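Side-chain contacts in mandelate racemase/muconate lactonizing enzyme/Enolase superfamily (Rhodobacter sphaeroides, PDB 2HZG), which belongs to the enolase superfamily, pairing an N-terminal capping domain with a barrel domain that carries a sodium ion in this structure: residues Ala28-Val33 and Leu339-Asp344; Phe230-Leu235 and Phe259-His264; Cys328-Ala333 and Gly352-Pro357. One frame throughout, in Å; residues are numbered along the deposited sequence.

Interaction 1 of 3, residues Ala28-Val33 and Leu339-Asp344; sequences ALLVRV and LDITGD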
loop_
_atom_site.group_PDB
_atom_site.type_symbol
_atom_site.label_atom_id
_atom_site.label_comp_id
_atom_site.label_asym_id
_atom_site.label_seq_id
_atom_site.Cartn_x
_atom_site.Cartn_y
_atom_site.Cartn_z
ATOM N N ALA A 28 4.632 -17.832 6.955
ATOM C CA ALA A 28 4.267 -16.915 8.036
ATOM C C ALA A 28 5.447 -16.048 8.420
ATOM O O ALA A 28 6.599 -16.439 8.255
ATOM C CB ALA A 28 3.754 -17.688 9.293
ATOM N N LEU A 29 5.148 -14.857 8.926
ATOM C CA LEU A 29 6.155 -14.077 9.621
ATOM C C LEU A 29 5.670 -13.877 11.056
ATOM O O LEU A 29 4.700 -13.163 11.287
ATOM C CB LEU A 29 6.452 -12.736 8.930
ATOM C CG LEU A 29 7.540 -11.897 9.651
ATOM C CD1 LEU A 29 8.916 -12.566 9.646
ATOM C CD2 LEU A 29 7.642 -10.523 9.027
ATOM N N LEU A 30 6.331 -14.547 12.002
ATOM C CA LEU A 30 5.974 -14.422 13.413
ATOM C C LEU A 30 6.882 -13.398 14.088
ATOM O O LEU A 30 8.027 -13.209 13.697
ATOM C CB LEU A 30 6.076 -15.783 14.124
ATOM C CG LEU A 30 5.141 -16.928 13.695
ATOM C CD1 LEU A 30 5.228 -18.054 14.721
ATOM C CD2 LEU A 30 3.686 -16.475 13.570
ATOM N N VAL A 31 6.349 -12.730 15.096
ATOM C CA VAL A 31 7.051 -11.623 15.714
ATOM C C VAL A 31 7.014 -11.857 17.207
ATOM O O VAL A 31 5.932 -11.948 17.791
ATOM C CB VAL A 31 6.363 -10.248 15.419
ATOM C CG1 VAL A 31 7.116 -9.119 16.116
ATOM C CG2 VAL A 31 6.266 -9.954 13.899
ATOM N N ARG A 32 8.193 -11.961 17.817
ATOM C CA ARG A 32 8.270 -12.078 19.270
ATOM C C ARG A 32 8.859 -10.795 19.817
ATOM O O ARG A 32 10.002 -10.454 19.503
ATOM C CB ARG A 32 9.138 -13.279 19.694
ATOM C CG ARG A 32 9.159 -13.503 21.222
ATOM C CD ARG A 32 10.121 -14.608 21.656
ATOM N NE ARG A 32 11.487 -14.359 21.210
ATOM C CZ ARG A 32 12.383 -15.305 20.935
ATOM N NH1 ARG A 32 12.068 -16.599 21.077
ATOM N NH2 ARG A 32 13.597 -14.955 20.515
ATOM N N VAL A 33 8.083 -10.089 20.630
ATOM C CA VAL A 33 8.551 -8.866 21.264
ATOM C C VAL A 33 8.898 -9.193 22.726
ATOM O O VAL A 33 8.145 -9.924 23.394
ATOM C CB VAL A 33 7.487 -7.743 21.189
ATOM C CG1 VAL A 33 7.976 -6.471 21.900
ATOM C CG2 VAL A 33 7.118 -7.430 19.719
ATOM N N LEU A 339 -1.462 -24.843 11.551
ATOM C CA LEU A 339 -1.833 -25.727 12.672
ATOM C C LEU A 339 -0.731 -25.767 13.740
ATOM O O LEU A 339 -1.019 -25.657 14.934
ATOM C CB LEU A 339 -2.148 -27.161 12.175
ATOM C CG LEU A 339 -3.335 -27.351 11.205
ATOM C CD1 LEU A 339 -3.466 -28.804 10.729
ATOM C CD2 LEU A 339 -4.657 -26.902 11.847
ATOM N N ASP A 340 0.523 -25.896 13.311
ATOM C CA ASP A 340 1.635 -26.162 14.246
ATOM C C ASP A 340 2.117 -24.926 14.974
ATOM O O ASP A 340 2.821 -25.038 15.993
ATOM C CB ASP A 340 2.825 -26.767 13.507
ATOM C CG ASP A 340 2.569 -28.196 13.032
ATOM O OD1 ASP A 340 1.443 -28.720 13.252
ATOM O OD2 ASP A 340 3.506 -28.770 12.413
ATOM N N ILE A 341 1.738 -23.749 14.465
ATOM C CA ILE A 341 2.244 -22.467 15.008
ATOM C C ILE A 341 1.860 -22.257 16.477
ATOM O O ILE A 341 2.638 -21.714 17.255
ATOM C CB ILE A 341 1.829 -21.242 14.114
ATOM C CG1 ILE A 341 2.849 -21.051 12.967
ATOM C CG2 ILE A 341 1.702 -19.935 14.959
ATOM C CD1 ILE A 341 2.363 -20.036 11.829
ATOM N N THR A 342 0.648 -22.643 16.854
ATOM C CA THR A 342 0.268 -22.563 18.260
ATOM C C THR A 342 0.224 -23.962 18.882
ATOM O O THR A 342 -0.155 -24.951 18.210
ATOM C CB THR A 342 -1.070 -21.845 18.481
ATOM O OG1 THR A 342 -2.103 -22.511 17.750
ATOM C CG2 THR A 342 -0.988 -20.381 18.048
ATOM N N GLY A 343 0.627 -24.045 20.152
ATOM C CA GLY A 343 0.648 -25.324 20.873
ATOM C C GLY A 343 -0.746 -25.724 21.303
ATOM O O GLY A 343 -1.120 -26.895 21.229
ATOM N N ASP A 344 -1.521 -24.737 21.743
ATOM C CA ASP A 344 -2.954 -24.896 21.963
ATOM C C ASP A 344 -3.747 -24.203 20.845
ATOM O O ASP A 344 -3.174 -23.491 20.002
ATOM C CB ASP A 344 -3.376 -24.409 23.360
ATOM C CG ASP A 344 -2.776 -23.031 23.738
ATOM O OD1 ASP A 344 -2.014 -22.424 22.936
ATOM O OD2 ASP A 344 -3.070 -22.577 24.873
#
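Ile341 meets Ala28 and Leu30 through methyl groups alone. Its CD1 is the closer branch and lies 3.7 Å from CB of Ala28. The CG2 branch of Ile341 reaches CD1 of Leu30 at 4.0 Å. A longer approach, 4.2 Å, joins CD1 of Ile341 to CD2 of Leu30. Both methyls of Leu30 therefore face Ile341, one on each of its branches. The two side chains run at a slant to each other. In Ile341 a chi2 of 168° extends CD1 anti to CA, which lets it reach Ala28 while CG2 stays on Leu30. All three residues are buried, and only carbon atoms meet. Leu30 also packs on Leu13, Trp41 and Val366, which extend the patch, and Ile341 packs on Ser308.

No hydrogen bond links the two segments. Within 339-344, OG1 of Thr342 donates to O of Asp344 at 2.7 Å, with the hydroxyl nearly in line with the carbonyl bond (164°). This bond ties the Thr342 side chain to the backbone two residues on.

Residues 28-33 lie on the middle strand of the three-stranded antiparallel sheet of the N-terminal domain. Residues 339-344 run from the short helix 336-340 into the loop after it. The patch belongs to the interface between capping and barrel domains characteristic of the enolase superfamily.

Interaction 2 of 3, residues Phe230-Leu235 and Phe259-His264; sequences FDAGAL and FHMAQH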
loop_
_atom_site.group_PDB
_atom_site.type_symbol
_atom_site.label_atom_id
_atom_site.label_comp_id
_atom_site.label_asym_id
_atom_site.label_seq_id
_atom_site.Cartn_x
_atom_site.Cartn_y
_atom_site.Cartn_z
ATOM N N PHE A 230 -13.710 -7.294 -6.802
ATOM C CA PHE A 230 -12.864 -6.384 -7.583
ATOM C C PHE A 230 -11.550 -6.034 -6.892
ATOM O O PHE A 230 -11.362 -6.385 -5.712
ATOM C CB PHE A 230 -13.632 -5.081 -7.845
ATOM C CG PHE A 230 -14.969 -5.279 -8.518
ATOM C CD1 PHE A 230 -15.043 -5.767 -9.836
ATOM C CD2 PHE A 230 -16.146 -4.971 -7.840
ATOM C CE1 PHE A 230 -16.287 -5.947 -10.463
ATOM C CE2 PHE A 230 -17.394 -5.150 -8.452
ATOM C CZ PHE A 230 -17.469 -5.635 -9.763
ATOM N N ASP A 231 -10.656 -5.329 -7.613
ATOM C CA ASP A 231 -9.490 -4.663 -6.996
ATOM C C ASP A 231 -9.946 -4.050 -5.678
ATOM O O ASP A 231 -11.022 -3.461 -5.630
ATOM C CB ASP A 231 -8.977 -3.464 -7.829
ATOM C CG ASP A 231 -8.350 -3.847 -9.156
ATOM O OD1 ASP A 231 -8.150 -5.043 -9.453
ATOM O OD2 ASP A 231 -8.030 -2.890 -9.907
ATOM N N ALA A 232 -9.106 -4.126 -4.645
ATOM C CA ALA A 232 -9.447 -3.587 -3.316
ATOM C C ALA A 232 -9.839 -2.103 -3.331
ATOM O O ALA A 232 -10.759 -1.677 -2.610
ATOM C CB ALA A 232 -8.303 -3.825 -2.339
ATOM N N GLY A 233 -9.148 -1.316 -4.149
ATOM C CA GLY A 233 -9.442 0.118 -4.256
ATOM C C GLY A 233 -10.584 0.504 -5.184
ATOM O O GLY A 233 -10.985 1.672 -5.212
ATOM N N ALA A 234 -11.117 -0.466 -5.936
ATOM C CA ALA A 234 -12.200 -0.188 -6.910
ATOM C C ALA A 234 -13.571 -0.051 -6.243
ATOM O O ALA A 234 -14.441 -0.898 -6.418
ATOM C CB ALA A 234 -12.235 -1.248 -8.010
ATOM N N LEU A 235 -13.764 1.051 -5.526
ATOM C CA LEU A 235 -14.950 1.266 -4.710
ATOM C C LEU A 235 -16.196 1.554 -5.546
ATOM O O LEU A 235 -17.291 1.108 -5.210
ATOM C CB LEU A 235 -14.716 2.398 -3.705
ATOM C CG LEU A 235 -13.446 2.265 -2.860
ATOM C CD1 LEU A 235 -13.255 3.508 -2.001
ATOM C CD2 LEU A 235 -13.421 0.962 -2.030
ATOM N N PHE A 259 -6.908 1.899 8.302
ATOM C CA PHE A 259 -8.296 2.161 8.654
ATOM C C PHE A 259 -9.122 2.750 7.499
ATOM O O PHE A 259 -10.247 2.338 7.282
ATOM C CB PHE A 259 -8.385 3.082 9.888
ATOM C CG PHE A 259 -9.761 3.648 10.125
ATOM C CD1 PHE A 259 -10.742 2.890 10.749
ATOM C CD2 PHE A 259 -10.075 4.944 9.713
ATOM C CE1 PHE A 259 -12.000 3.392 10.969
ATOM C CE2 PHE A 259 -11.351 5.462 9.908
ATOM C CZ PHE A 259 -12.317 4.689 10.544
ATOM N N HIS A 260 -8.587 3.742 6.798
ATOM C CA HIS A 260 -9.385 4.418 5.776
ATOM C C HIS A 260 -9.767 3.566 4.563
ATOM O O HIS A 260 -10.827 3.778 3.996
ATOM C CB HIS A 260 -8.801 5.794 5.396
ATOM C CG HIS A 260 -9.090 6.839 6.431
ATOM N ND1 HIS A 260 -8.168 7.219 7.381
ATOM C CD2 HIS A 260 -10.226 7.526 6.710
ATOM C CE1 HIS A 260 -8.714 8.114 8.189
ATOM N NE2 HIS A 260 -9.960 8.319 7.800
ATOM N N MET A 261 -8.923 2.616 4.177
ATOM C CA MET A 261 -9.321 1.625 3.159
ATOM C C MET A 261 -10.618 0.890 3.558
ATOM O O MET A 261 -11.517 0.705 2.733
ATOM C CB MET A 261 -8.208 0.624 2.911
ATOM C CG MET A 261 -7.025 1.221 2.176
ATOM S SD MET A 261 -5.789 -0.023 1.821
ATOM C CE MET A 261 -6.597 -1.084 0.603
ATOM N N ALA A 262 -10.727 0.513 4.827
ATOM C CA ALA A 262 -11.942 -0.125 5.330
ATOM C C ALA A 262 -13.097 0.888 5.404
ATOM O O ALA A 262 -14.213 0.597 4.947
ATOM C CB ALA A 262 -11.690 -0.766 6.687
ATOM N N GLN A 263 -12.839 2.075 5.969
ATOM C CA GLN A 263 -13.901 3.086 6.041
ATOM C C GLN A 263 -14.448 3.485 4.672
ATOM O O GLN A 263 -15.655 3.651 4.508
ATOM C CB GLN A 263 -13.461 4.340 6.787
ATOM C CG GLN A 263 -14.661 5.209 7.135
ATOM C CD GLN A 263 -14.260 6.533 7.751
ATOM O OE1 GLN A 263 -14.605 6.812 8.895
ATOM N NE2 GLN A 263 -13.527 7.343 7.005
ATOM N N HIS A 264 -13.551 3.655 3.706
ATOM C CA HIS A 264 -13.963 4.007 2.342
ATOM C C HIS A 264 -14.785 2.919 1.676
ATOM O O HIS A 264 -15.763 3.214 0.981
ATOM C CB HIS A 264 -12.753 4.353 1.477
ATOM C CG HIS A 264 -12.026 5.583 1.929
ATOM N ND1 HIS A 264 -10.741 5.878 1.531
ATOM C CD2 HIS A 264 -12.407 6.590 2.749
ATOM C CE1 HIS A 264 -10.360 7.016 2.084
ATOM N NE2 HIS A 264 -11.349 7.460 2.839
#
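Leu235 pushes one methyl against the base of the His264 side chain. CD1 of Leu235 lies 3.6 Å from CB of His264, and 3.9 Å from O of the same residue. The imidazole takes no part in this touch. His264 CG sits opposite its own carbonyl carbon (chi1 -65°), which carries the ring away from the Leu235 methyl. A second, looser touch joins CB of Ala232 to CE of Met261 at 4.4 Å. Met261 sends only its terminal methyl across.

Backbone turns set the positions of the first segment. A type I turn from Asp231 to Ala234, closed by Ala234 N to Asp231 O at 3.0 Å, presents Ala232. An inverse gamma turn centred on Ala234 follows, with Leu235 N bonded to Gly233 O at 2.9 Å. It leads Leu235 into its helix. The backbone O of His260 lies 3.0 Å above one face of the His264 ring, toward its rim. NE2 of His264 is hydrogen-bonded to O of Gly233 of the second subunit, so the ring serves the dimer interface. OD2 of Asp231 likewise bonds NE2 of His260 of that subunit.

In the barrel domain, 230-235 is the loop between strand 225-227 and helix 235-242. Residues 259-264 begin the helix after the next strand, 249-252. The contact thus joins two successive beta-alpha units, and helix 259-268 packs onward against helix 284-297 through Phe259 and Ala262.

Interaction 3 of 3, residues Cys328-Ala333 and Gly352-Pro357; sequences CEYPAA and GLIRAP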
loop_
_atom_site.group_PDB
_atom_site.type_symbol
_atom_site.label_atom_id
_atom_site.label_comp_id
_atom_site.label_asym_id
_atom_site.label_seq_id
_atom_site.Cartn_x
_atom_site.Cartn_y
_atom_site.Cartn_z
ATOM N N CYS A 328 -17.922 -15.716 12.317
ATOM C CA CYS A 328 -16.499 -15.510 12.128
ATOM C C CYS A 328 -15.984 -16.459 11.084
ATOM O O CYS A 328 -16.532 -17.554 10.900
ATOM C CB CYS A 328 -15.710 -15.681 13.439
ATOM S SG CYS A 328 -15.715 -17.363 14.114
ATOM N N GLU A 329 -14.927 -16.030 10.407
ATOM C CA GLU A 329 -14.188 -16.894 9.506
ATOM C C GLU A 329 -13.315 -17.877 10.275
ATOM O O GLU A 329 -12.586 -17.502 11.202
ATOM C CB GLU A 329 -13.333 -16.079 8.528
ATOM C CG GLU A 329 -12.696 -16.927 7.447
ATOM C CD GLU A 329 -12.074 -16.122 6.309
ATOM O OE1 GLU A 329 -11.797 -14.916 6.505
ATOM O OE2 GLU A 329 -11.830 -16.707 5.210
ATOM N N TYR A 330 -13.376 -19.134 9.855
ATOM C CA TYR A 330 -12.586 -20.185 10.459
ATOM C C TYR A 330 -11.827 -20.961 9.378
ATOM O O TYR A 330 -12.447 -21.610 8.553
ATOM C CB TYR A 330 -13.491 -21.135 11.273
ATOM C CG TYR A 330 -12.696 -22.133 12.079
ATOM C CD1 TYR A 330 -12.253 -21.827 13.378
ATOM C CD2 TYR A 330 -12.321 -23.352 11.525
ATOM C CE1 TYR A 330 -11.479 -22.750 14.109
ATOM C CE2 TYR A 330 -11.555 -24.275 12.241
ATOM C CZ TYR A 330 -11.149 -23.966 13.534
ATOM O OH TYR A 330 -10.388 -24.878 14.221
ATOM N N PRO A 331 -10.481 -20.951 9.413
ATOM C CA PRO A 331 -9.765 -21.703 8.375
ATOM C C PRO A 331 -9.933 -23.214 8.585
ATOM O O PRO A 331 -9.403 -23.777 9.545
ATOM C CB PRO A 331 -8.292 -21.305 8.574
ATOM C CG PRO A 331 -8.201 -20.716 9.884
ATOM C CD PRO A 331 -9.566 -20.323 10.385
ATOM N N ALA A 332 -10.665 -23.857 7.680
ATOM C CA ALA A 332 -11.050 -25.253 7.862
ATOM C C ALA A 332 -10.068 -26.257 7.233
ATOM O O ALA A 332 -10.079 -27.433 7.585
ATOM C CB ALA A 332 -12.479 -25.475 7.351
ATOM N N ALA A 333 -9.203 -25.812 6.325
ATOM C CA ALA A 333 -8.183 -26.701 5.760
ATOM C C ALA A 333 -6.803 -26.024 5.684
ATOM O O ALA A 333 -6.164 -26.038 4.625
ATOM C CB ALA A 333 -8.615 -27.236 4.356
ATOM N N GLY A 352 -21.065 -25.062 19.985
ATOM C CA GLY A 352 -20.342 -24.959 18.705
ATOM C C GLY A 352 -19.771 -23.579 18.411
ATOM O O GLY A 352 -19.333 -23.308 17.288
ATOM N N LEU A 353 -19.780 -22.706 19.417
ATOM C CA LEU A 353 -19.305 -21.341 19.252
ATOM C C LEU A 353 -17.840 -21.213 19.682
ATOM O O LEU A 353 -17.378 -21.881 20.641
ATOM C CB LEU A 353 -20.176 -20.375 20.062
ATOM C CG LEU A 353 -21.676 -20.326 19.770
ATOM C CD1 LEU A 353 -22.324 -19.317 20.680
ATOM C CD2 LEU A 353 -21.944 -19.975 18.316
ATOM N N ILE A 354 -17.105 -20.353 18.985
ATOM C CA ILE A 354 -15.738 -20.044 19.392
ATOM C C ILE A 354 -15.617 -18.572 19.759
ATOM O O ILE A 354 -16.478 -17.761 19.436
ATOM C CB ILE A 354 -14.688 -20.413 18.293
ATOM C CG1 ILE A 354 -14.939 -19.622 16.984
ATOM C CG2 ILE A 354 -14.596 -21.963 18.085
ATOM C CD1 ILE A 354 -13.696 -19.646 16.020
ATOM N N ARG A 355 -14.531 -18.205 20.417
ATOM C CA ARG A 355 -14.430 -16.823 20.876
ATOM C C ARG A 355 -12.992 -16.412 21.040
ATOM O O ARG A 355 -12.095 -17.268 21.136
ATOM C CB ARG A 355 -15.247 -16.606 22.166
ATOM C CG ARG A 355 -14.682 -17.252 23.433
ATOM C CD ARG A 355 -15.728 -17.244 24.530
ATOM N NE ARG A 355 -16.847 -18.116 24.164
ATOM C CZ ARG A 355 -18.127 -17.855 24.404
ATOM N NH1 ARG A 355 -18.470 -16.729 25.014
ATOM N NH2 ARG A 355 -19.061 -18.732 24.023
ATOM N N ALA A 356 -12.773 -15.104 21.006
ATOM C CA ALA A 356 -11.508 -14.517 21.402
ATOM C C ALA A 356 -11.208 -15.070 22.801
ATOM O O ALA A 356 -12.039 -14.927 23.722
ATOM C CB ALA A 356 -11.610 -12.997 21.414
ATOM N N PRO A 357 -10.064 -15.760 22.954
ATOM C CA PRO A 357 -9.783 -16.464 24.207
ATOM C C PRO A 357 -9.967 -15.627 25.475
ATOM O O PRO A 357 -9.616 -14.441 25.529
ATOM C CB PRO A 357 -8.325 -16.902 24.035
ATOM C CG PRO A 357 -8.213 -17.119 22.546
ATOM C CD PRO A 357 -8.998 -15.993 21.957
#
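The Tyr330 ring meets Ile354 at its edge. CD1 of Ile354 lies near the ring plane, 3.7 Å from CD1 of Tyr330. CD of Pro331 sits over one face of the Tyr330 ring, 4.0 Å above the plane and toward the rim. The ring of His309 also meets Tyr330, its plane turned about 80° from that of the tyrosine. Tyr330 and Ile354 cross at about a right angle as side chains.

The same Ile354 methyl touches Cys328. SG of Cys328 stands 3.6 Å from CD1 of Ile354 and 3.7 Å from its CG1. The first torsion of Cys328 sets the sulfur against both carbons. CD1 of Ile354 is therefore wedged against a sulfur and an aromatic edge at once. Ile354 places CG1 between its backbone N and carbonyl carbon (chi1 61°), and chi2 of 164° then extends CD1 onto Cys328 and Tyr330. Both contacts are apolar, and no hydrogen bond spans the segments.

Cys328 and Tyr330 lie two apart on strand 327-331, the eighth strand of the modified TIM barrel of the enolase superfamily. Backbone bonds join it to strand 135-141, the first, and so close the barrel. Both side chains point toward the loop 352-357, whereas that of Glu329, between them, points away. OE2 of Glu329 forms a salt bridge with NZ of Lys165.

A glycerol, probably from the crystallisation liquor, lies about 4 Å from the Tyr330 side chain. On the loop, Leu353 and Arg355 on either side of Ile354 point away from the strand.

From the N terminus, the chain runs through strand 5-14 into strand 27-35, the middle of the capping sheet. Interaction 1 brings residues 339-344 back to it and closes a loop of about 300 residues. Interaction 2 is nested inside that loop and closes one of 23 residues around strand 249-252. Interaction 3 opens later, on strand 327-331. It crosses interaction 1 because 339-344 lies between its two segments, 328-333 and 352-357. The centres of interactions 1 and 3 are about 17 Å apart. Interaction 2 lies on the opposite side of the chain's centre from both. Together they connect the capping sheet, the last barrel strand with its loops, and the barrel flank at the dimer interface.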